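Local coordinates for protein oxidoreductase (Ralstonia eutropha, PDB 3HJ9) that binds flavin mononucleotide and probably acts as an FMN-dependent oxidoreductase of the nitroreductase family, at residues Gly186-Arg191 with Ile206-Ile211. Residues are numbered along the deposited sequence; the frame is centred on the assembly and turned at random.
Sequences GWLNRR and ILSQTI. With FMN (flavin mononucleotide), chain C.
Leu188 lies over the backbone of strand 203-212 where that strand bulges opposite Phe141. Its two methyls divide the work: CD1 rests on the Ile206-Leu207 peptide, 3.6 Å from Ile206 C, while CD2 meets the hydroxyl of Ser208, 3.5 Å from OG. A chi1 of -58° sets Leu188 CG anti to its own carbonyl carbon, and chi2 of -172° puts CD1 anti to CA, reaching the strand backbone. Arg190, extended from CG to NE, lays one face of its guanidinium on the tip of Ile206, with CD1 3.9 Å from NH1 and offset toward the rim. In the guanidinium plane a water accepts from Arg190 NH2 (2.9 Å) and donates to Gly186 O and Ile206 O, joining loop, strand and the start of helix 190-196. NH1 forms salt bridges with Glu157 and Glu204, and NH2 also bonds Thr158 of the second subunit. From the strand, Leu207 CD2 packs 3.8 Å from CA of Gly186, whose N comes within 3.0 Å of FMN N5. Trp187 N donates almost straight to FMN O4 (3.2 Å, 164°), and Gly186 N adds a weak bond. Apolar packing and the water bridge thus hold the Gly186-Trp187 backbone against the flavin edge, where the Trp187 N-H would be expected to polarise the C4 carbonyl.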
# COMPACT_ATOMS: atom_id res chain seq x y z
N GLY A 186 4.97 1.15 -11.73
CA GLY A 186 6.20 1.62 -11.12
C GLY A 186 7.31 1.83 -12.10
O GLY A 186 8.32 2.40 -11.75
N TRP A 187 7.16 1.31 -13.32
CA TRP A 187 8.09 1.56 -14.39
C TRP A 187 7.83 2.96 -14.92
O TRP A 187 7.08 3.14 -15.90
CB TRP A 187 7.97 0.52 -15.50
CG TRP A 187 8.76 -0.68 -15.22
CD1 TRP A 187 8.38 -1.78 -14.53
CD2 TRP A 187 10.11 -0.90 -15.64
NE1 TRP A 187 9.41 -2.71 -14.52
CE2 TRP A 187 10.48 -2.19 -15.20
CE3 TRP A 187 11.02 -0.14 -16.38
CZ2 TRP A 187 11.74 -2.72 -15.44
CZ3 TRP A 187 12.30 -0.68 -16.63
CH2 TRP A 187 12.63 -1.96 -16.18
N LEU A 188 8.46 3.93 -14.26
CA LEU A 188 8.35 5.35 -14.59
C LEU A 188 9.71 5.93 -14.94
O LEU A 188 10.66 5.67 -14.23
CB LEU A 188 7.80 6.16 -13.39
CG LEU A 188 6.44 5.79 -12.78
CD1 LEU A 188 6.05 6.90 -11.73
CD2 LEU A 188 5.35 5.64 -13.84
N ASN A 189 9.79 6.66 -16.06
CA ASN A 189 10.94 7.50 -16.37
C ASN A 189 10.62 8.75 -15.52
O ASN A 189 9.92 9.68 -15.96
CB ASN A 189 11.06 7.79 -17.87
CG ASN A 189 12.31 8.59 -18.21
OD1 ASN A 189 12.80 9.38 -17.37
ND2 ASN A 189 12.87 8.35 -19.40
N ARG A 190 11.10 8.74 -14.27
CA ARG A 190 10.68 9.75 -13.30
C ARG A 190 11.03 11.18 -13.71
O ARG A 190 10.19 12.07 -13.62
CB ARG A 190 11.23 9.44 -11.89
CG ARG A 190 10.82 8.11 -11.37
CD ARG A 190 11.39 7.89 -10.03
NE ARG A 190 10.90 6.67 -9.42
CZ ARG A 190 11.21 6.26 -8.19
NH1 ARG A 190 12.03 6.97 -7.42
NH2 ARG A 190 10.70 5.12 -7.71
N ARG A 191 12.25 11.39 -14.19
CA ARG A 191 12.66 12.72 -14.63
C ARG A 191 11.90 13.26 -15.85
O ARG A 191 11.54 14.46 -15.89
CB ARG A 191 14.17 12.77 -14.87
CG ARG A 191 14.98 12.61 -13.58
CD ARG A 191 16.44 12.63 -13.94
NE ARG A 191 16.82 13.92 -14.53
CZ ARG A 191 17.86 14.15 -15.32
NH1 ARG A 191 18.71 13.17 -15.69
NH2 ARG A 191 18.05 15.38 -15.76
N ILE A 206 6.56 8.63 -8.07
CA ILE A 206 6.95 7.32 -7.50
C ILE A 206 6.21 6.16 -8.17
O ILE A 206 6.80 5.15 -8.46
CB ILE A 206 6.66 7.26 -5.94
CG1 ILE A 206 7.41 8.34 -5.18
CG2 ILE A 206 7.17 5.95 -5.34
CD1 ILE A 206 8.99 8.34 -5.47
N LEU A 207 4.90 6.29 -8.30
CA LEU A 207 4.03 5.32 -8.95
C LEU A 207 2.94 6.04 -9.70
O LEU A 207 2.58 7.16 -9.34
CB LEU A 207 3.32 4.44 -7.90
CG LEU A 207 4.09 3.55 -6.95
CD1 LEU A 207 3.11 3.01 -5.86
CD2 LEU A 207 4.79 2.40 -7.71
N SER A 208 2.44 5.41 -10.75
CA SER A 208 1.22 5.88 -11.40
C SER A 208 0.18 4.74 -11.31
O SER A 208 0.50 3.60 -10.90
CB SER A 208 1.46 6.32 -12.84
OG SER A 208 1.89 5.23 -13.59
N GLN A 209 -1.07 5.06 -11.61
CA GLN A 209 -2.14 4.04 -11.61
C GLN A 209 -3.18 4.38 -12.64
O GLN A 209 -3.81 5.46 -12.57
CB GLN A 209 -2.74 3.93 -10.23
CG GLN A 209 -3.64 2.70 -9.96
CD GLN A 209 -4.08 2.68 -8.48
OE1 GLN A 209 -4.12 3.75 -7.84
NE2 GLN A 209 -4.40 1.50 -7.93
N THR A 210 -3.36 3.47 -13.59
CA THR A 210 -4.25 3.68 -14.73
C THR A 210 -5.61 3.09 -14.35
O THR A 210 -5.67 1.94 -13.96
CB THR A 210 -3.65 3.04 -15.95
OG1 THR A 210 -2.41 3.70 -16.16
CG2 THR A 210 -4.52 3.20 -17.17
N ILE A 211 -6.66 3.91 -14.46
CA ILE A 211 -8.00 3.54 -14.01
C ILE A 211 -9.09 3.80 -15.04
O ILE A 211 -9.04 4.80 -15.76
CB ILE A 211 -8.31 4.30 -12.67
CG1 ILE A 211 -7.38 3.79 -11.56
CG2 ILE A 211 -9.80 4.17 -12.25
CD1 ILE A 211 -7.47 4.51 -10.24
N1 FMN C . 2.10 -3.55 -13.91
C2 FMN C . 2.42 -3.01 -15.15
O2 FMN C . 1.79 -3.36 -16.15
N3 FMN C . 3.43 -2.06 -15.24
C4 FMN C . 4.15 -1.68 -14.11
O4 FMN C . 5.04 -0.83 -14.25
C4A FMN C . 3.84 -2.23 -12.86
N5 FMN C . 4.53 -1.86 -11.72
C5A FMN C . 4.17 -2.35 -10.48
C6 FMN C . 4.88 -1.91 -9.37
C7 FMN C . 4.57 -2.40 -8.10
C7M FMN C . 5.34 -1.92 -6.91
C8 FMN C . 3.54 -3.34 -7.93
C8M FMN C . 3.22 -3.88 -6.57
C9 FMN C . 2.83 -3.80 -9.05
C9A FMN C . 3.13 -3.32 -10.35
N10 FMN C . 2.45 -3.70 -11.50
C10 FMN C . 2.81 -3.18 -12.76
C1' FMN C . 1.28 -4.65 -11.46
C2' FMN C . 1.67 -6.10 -11.40
O2' FMN C . 2.18 -6.53 -12.65
C3' FMN C . 0.43 -6.89 -11.00
O3' FMN C . 0.14 -6.58 -9.66
C4' FMN C . 0.71 -8.39 -11.19
O4' FMN C . 0.56 -8.66 -12.58
C5' FMN C . -0.22 -9.29 -10.37
O5' FMN C . -1.54 -9.07 -10.86
P FMN C . -2.70 -8.64 -9.85
O1P FMN C . -2.69 -9.44 -8.57
O2P FMN C . -2.49 -7.18 -9.50
O3P FMN C . -4.03 -8.85 -10.58
O HOH W 1 8.94 4.26 -9.83